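TqaA (Penicillium aethiopicum, PDB 5DLK) is the terminal condensation-like domain of a fungal nonribosomal peptide synthetase and probably catalyses macrocyclization of the peptide. Local coordinates at residues Thr66-Asn71 with Ser179-Val184; Ile393-Ser398 with Phe425-Ala430. All blocks are in the same frame, centred on the assembly; numbering follows the deposited sequence.

Contact 1 of 2, residues Thr66-Asn71 with Ser179-Val184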
# COMPACT_ATOMS: atom_id res chain seq x y z
N THR A 66 -8.43 5.65 -0.73
CA THR A 66 -8.10 4.30 -0.29
C THR A 66 -8.31 4.22 1.22
O THR A 66 -7.60 4.85 1.99
CB THR A 66 -6.67 3.91 -0.66
OG1 THR A 66 -6.40 4.38 -1.98
CG2 THR A 66 -6.49 2.38 -0.64
N PHE A 67 -9.32 3.45 1.62
CA PHE A 67 -9.82 3.52 2.99
C PHE A 67 -10.36 2.15 3.36
O PHE A 67 -11.11 1.54 2.59
CB PHE A 67 -10.89 4.61 3.05
CG PHE A 67 -11.40 4.94 4.42
CD1 PHE A 67 -10.53 5.29 5.45
CD2 PHE A 67 -12.77 4.98 4.66
CE1 PHE A 67 -11.03 5.64 6.73
CE2 PHE A 67 -13.28 5.32 5.92
CZ PHE A 67 -12.40 5.65 6.95
N HIS A 68 -9.94 1.64 4.51
CA HIS A 68 -10.29 0.29 4.93
C HIS A 68 -10.96 0.29 6.29
O HIS A 68 -10.65 1.14 7.14
CB HIS A 68 -9.06 -0.61 5.02
CG HIS A 68 -8.58 -1.10 3.70
ND1 HIS A 68 -8.08 -0.26 2.73
CD2 HIS A 68 -8.53 -2.35 3.18
CE1 HIS A 68 -7.74 -0.97 1.66
NE2 HIS A 68 -7.99 -2.24 1.91
N SER A 69 -11.86 -0.66 6.48
CA SER A 69 -12.36 -1.02 7.81
C SER A 69 -11.94 -2.45 8.07
O SER A 69 -12.43 -3.37 7.41
CB SER A 69 -13.88 -0.89 7.88
OG SER A 69 -14.34 -1.21 9.19
N TYR A 70 -11.03 -2.64 9.02
CA TYR A 70 -10.59 -3.98 9.39
C TYR A 70 -11.47 -4.47 10.55
O TYR A 70 -11.47 -3.87 11.62
CB TYR A 70 -9.12 -3.99 9.77
CG TYR A 70 -8.22 -3.80 8.57
CD1 TYR A 70 -8.18 -4.76 7.56
CD2 TYR A 70 -7.41 -2.68 8.44
CE1 TYR A 70 -7.37 -4.60 6.45
CE2 TYR A 70 -6.58 -2.51 7.32
CZ TYR A 70 -6.58 -3.48 6.34
OH TYR A 70 -5.76 -3.36 5.22
N ASN A 71 -12.19 -5.56 10.30
CA ASN A 71 -13.31 -5.96 11.16
C ASN A 71 -13.05 -7.27 11.87
O ASN A 71 -12.75 -8.28 11.24
CB ASN A 71 -14.58 -6.09 10.34
CG ASN A 71 -14.87 -4.85 9.54
OD1 ASN A 71 -14.52 -3.74 9.94
ND2 ASN A 71 -15.52 -5.03 8.39
N SER A 179 -2.61 5.48 3.37
CA SER A 179 -1.44 6.32 3.63
C SER A 179 -0.78 5.95 4.95
O SER A 179 0.31 6.43 5.26
CB SER A 179 -1.82 7.81 3.66
OG SER A 179 -2.76 8.08 4.71
N GLN A 180 -1.43 5.07 5.72
CA GLN A 180 -0.99 4.77 7.09
C GLN A 180 -0.59 3.32 7.32
O GLN A 180 -0.26 2.93 8.44
CB GLN A 180 -2.11 5.15 8.09
CG GLN A 180 -2.49 6.62 8.04
CD GLN A 180 -3.73 6.91 8.87
OE1 GLN A 180 -4.84 6.51 8.51
NE2 GLN A 180 -3.55 7.59 10.01
N TRP A 181 -0.59 2.50 6.26
CA TRP A 181 -0.21 1.10 6.43
C TRP A 181 0.27 0.52 5.09
O TRP A 181 0.08 1.13 4.04
CB TRP A 181 -1.38 0.26 6.98
CG TRP A 181 -2.53 0.14 6.03
CD1 TRP A 181 -3.56 1.01 5.89
CD2 TRP A 181 -2.75 -0.90 5.06
NE1 TRP A 181 -4.42 0.58 4.91
CE2 TRP A 181 -3.95 -0.59 4.39
CE3 TRP A 181 -2.06 -2.07 4.71
CZ2 TRP A 181 -4.47 -1.40 3.37
CZ3 TRP A 181 -2.58 -2.87 3.69
CH2 TRP A 181 -3.77 -2.54 3.04
N ASP A 182 0.91 -0.64 5.14
CA ASP A 182 1.21 -1.40 3.93
C ASP A 182 1.17 -2.90 4.21
O ASP A 182 0.98 -3.33 5.36
CB ASP A 182 2.57 -1.00 3.34
CG ASP A 182 3.71 -1.11 4.32
OD1 ASP A 182 3.63 -1.93 5.27
OD2 ASP A 182 4.71 -0.39 4.13
N GLY A 183 1.33 -3.70 3.16
CA GLY A 183 1.18 -5.14 3.29
C GLY A 183 2.14 -5.75 4.29
O GLY A 183 1.81 -6.72 4.98
N VAL A 184 3.34 -5.18 4.38
CA VAL A 184 4.36 -5.68 5.30
C VAL A 184 4.01 -5.40 6.75
O VAL A 184 4.26 -6.24 7.62
CB VAL A 184 5.76 -5.07 4.98
CG1 VAL A 184 6.75 -5.32 6.12
CG2 VAL A 184 6.30 -5.63 3.67
O HOH W 1 -6.75 1.88 3.76
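Water 1 bridges His68 and Trp181. It accepts the indole N-H, with Trp181 NE1 at 2.9 Å, and lies 2.7 Å from His68 ND1. It sits in the plane of the indole, at its edge. The two rings also meet directly in a T-shaped stack. Trp181 points its edge at the imidazole, with CZ2 over the ring centre and 3.7 Å from His68 CE1. The planes stand at 81°. The water and the stack together would limit how far the His68 ring can turn. Tyr70 adds a second edge-to-face pair. Its hydroxyl end lies over the indole face, and Tyr70 OH is 3.0 Å from Trp181 CZ2, a tight approach. Trp181 CG lies between the backbone N and the carbonyl carbon (chi1 66°), and this turns the indole to the strand. A dimethyl sulfoxide molecule lies about 3 Å from the His68 side chain.

Residues 179-183 form the xxxDG part of the SHxxxDG version of the condensation-domain signature HHxxxDG. Trp181 also stacks on His178 of this motif. Strand 67-75 runs between strands 169-177 and 407-415, and Tyr70 meets Phe190 of helix 186-197 edge to face.

Contact 2 of 2, residues Ile393-Ser398 with Phe425-Ala430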
# COMPACT_ATOMS: atom_id res chain seq x y z
N ILE A 393 2.97 -10.94 0.45
CA ILE A 393 2.68 -10.51 1.81
C ILE A 393 1.65 -11.46 2.41
O ILE A 393 1.14 -12.34 1.72
CB ILE A 393 2.10 -9.08 1.82
CG1 ILE A 393 0.93 -9.03 0.82
CG2 ILE A 393 3.19 -8.07 1.50
CD1 ILE A 393 0.22 -7.71 0.69
N ASP A 394 1.33 -11.28 3.69
CA ASP A 394 0.25 -12.04 4.30
C ASP A 394 -1.05 -11.82 3.55
O ASP A 394 -1.44 -10.68 3.25
CB ASP A 394 0.05 -11.66 5.77
CG ASP A 394 1.20 -12.11 6.66
OD1 ASP A 394 2.10 -12.82 6.17
OD2 ASP A 394 1.19 -11.75 7.86
N LEU A 395 -1.73 -12.92 3.25
CA LEU A 395 -3.04 -12.88 2.60
C LEU A 395 -4.13 -13.26 3.60
O LEU A 395 -5.31 -13.15 3.28
CB LEU A 395 -3.07 -13.82 1.40
CG LEU A 395 -2.04 -13.53 0.29
CD1 LEU A 395 -2.13 -14.57 -0.83
CD2 LEU A 395 -2.24 -12.14 -0.27
N SER A 396 -3.72 -13.70 4.79
CA SER A 396 -4.63 -14.07 5.89
C SER A 396 -4.19 -13.38 7.18
O SER A 396 -3.02 -13.11 7.36
CB SER A 396 -4.63 -15.59 6.11
OG SER A 396 -4.86 -16.30 4.91
N PHE A 397 -5.14 -13.12 8.08
CA PHE A 397 -4.84 -12.31 9.26
C PHE A 397 -5.48 -12.87 10.53
O PHE A 397 -6.50 -13.56 10.46
CB PHE A 397 -5.32 -10.87 9.03
CG PHE A 397 -4.86 -10.32 7.72
CD1 PHE A 397 -5.62 -10.52 6.57
CD2 PHE A 397 -3.63 -9.69 7.62
CE1 PHE A 397 -5.15 -10.06 5.33
CE2 PHE A 397 -3.17 -9.23 6.40
CZ PHE A 397 -3.93 -9.41 5.26
N SER A 398 -4.87 -12.57 11.67
CA SER A 398 -5.42 -13.05 12.94
C SER A 398 -5.21 -12.09 14.11
O SER A 398 -4.28 -11.28 14.12
CB SER A 398 -4.83 -14.42 13.29
OG SER A 398 -3.44 -14.32 13.53
N PHE A 425 -2.68 -6.56 -9.94
CA PHE A 425 -2.26 -7.19 -8.69
C PHE A 425 -2.22 -8.71 -8.89
O PHE A 425 -3.07 -9.26 -9.59
CB PHE A 425 -3.22 -6.88 -7.54
CG PHE A 425 -3.40 -5.42 -7.25
CD1 PHE A 425 -2.52 -4.75 -6.43
CD2 PHE A 425 -4.49 -4.72 -7.78
CE1 PHE A 425 -2.71 -3.38 -6.14
CE2 PHE A 425 -4.68 -3.38 -7.49
CZ PHE A 425 -3.79 -2.71 -6.67
N THR A 426 -1.27 -9.38 -8.25
CA THR A 426 -1.25 -10.85 -8.28
C THR A 426 -1.18 -11.38 -6.85
O THR A 426 -0.34 -10.95 -6.08
CB THR A 426 -0.08 -11.41 -9.12
OG1 THR A 426 1.13 -10.71 -8.79
CG2 THR A 426 -0.35 -11.27 -10.59
N GLU A 427 -2.09 -12.28 -6.50
CA GLU A 427 -2.15 -12.84 -5.15
C GLU A 427 -1.85 -14.33 -5.20
O GLU A 427 -2.59 -15.07 -5.86
CB GLU A 427 -3.52 -12.62 -4.51
CG GLU A 427 -3.76 -11.22 -4.02
CD GLU A 427 -5.05 -11.09 -3.23
OE1 GLU A 427 -5.86 -12.05 -3.23
OE2 GLU A 427 -5.25 -10.03 -2.61
N PRO A 428 -0.77 -14.75 -4.53
CA PRO A 428 -0.31 -16.14 -4.57
C PRO A 428 -0.97 -17.00 -3.50
O PRO A 428 -0.36 -17.26 -2.48
CB PRO A 428 1.19 -16.01 -4.32
CG PRO A 428 1.30 -14.82 -3.44
CD PRO A 428 0.18 -13.88 -3.82
N HIS A 429 -2.21 -17.44 -3.75
CA HIS A 429 -2.90 -18.35 -2.84
C HIS A 429 -2.41 -19.78 -3.01
O HIS A 429 -1.70 -20.11 -3.97
CB HIS A 429 -4.40 -18.29 -3.07
CG HIS A 429 -4.99 -16.94 -2.79
ND1 HIS A 429 -5.26 -16.50 -1.51
CD2 HIS A 429 -5.32 -15.93 -3.62
CE1 HIS A 429 -5.76 -15.28 -1.57
NE2 HIS A 429 -5.80 -14.91 -2.84
N ALA A 430 -2.80 -20.64 -2.08
CA ALA A 430 -2.35 -22.03 -2.10
C ALA A 430 -2.93 -22.79 -3.29
O ALA A 430 -2.25 -23.63 -3.87
CB ALA A 430 -2.73 -22.72 -0.79
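Leu395 reaches across to Glu427, Pro428 and His429 with its two methyl groups. CD1 does most of the touching. It sits over one face of the His429 imidazole in a CH-pi contact. Leu395 CD1 is 3.9 Å from the centroid of the His429 ring, 20° off the ring normal and shifted toward the rim. The same methyl packs against the proline ring, with Leu395 CD1 to Pro428 CD at 3.8 Å. Leu395 CD1 also lies 3.6 Å from Pro428 O. The second methyl, Leu395 CD2, rests 4.1 Å from Glu427 CG. CD1 extends anti to CA (chi2 178°), which carries it out to the ring.

The next shell restrains the rotation of the imidazole. His429 NE2 donates to Glu427 OE1 at 2.9 Å. The bond is bent, with an N-H...O angle of 147°. It meets the anti side of the carboxylate and lies well out of its plane. In the backbone between the two residues, Pro428 is the centre of an inverse gamma turn, closed by a weak bond from His429 N to Glu427 O at 3.2 Å. With an alanine at His429, Glu427 OE1 would probably lose this donor and the CD1 methyl of Leu395 the ring face it packs on.

Farther out, Glu427 pairs by its backbone with Glu434 of strand 433-440, and Pro428 packs on Leu433 and His390. Residues 393-398 lie on the connection from strand 386-390 to strand 407-415. This is the crossover from the C-terminal lobe to the N-terminal lobe's sheet seen in the two-lobed condensation-domain fold.

Overall arrangement
The centres of contacts 1 and 2 are 14 Å apart, and they touch directly. Gly183 C of contact 1 lies 3.8 Å from Ile393 CG2 of contact 2. Aromatic packing gives a second link, since Tyr70 and Phe397 both meet Phe190 and Tyr410. Contact 1 is buried, while contact 2 is near the surface. Both border the phosphopantetheine site, which has no ligand here. Gly183 is part of that site, as is Asn392, just before residues 393-398. The side chain of Pro428 is about 6 Å from that of Asn392. The Trp181 side chain is farther off, about 11 Å from that of Asn311, another residue of the site.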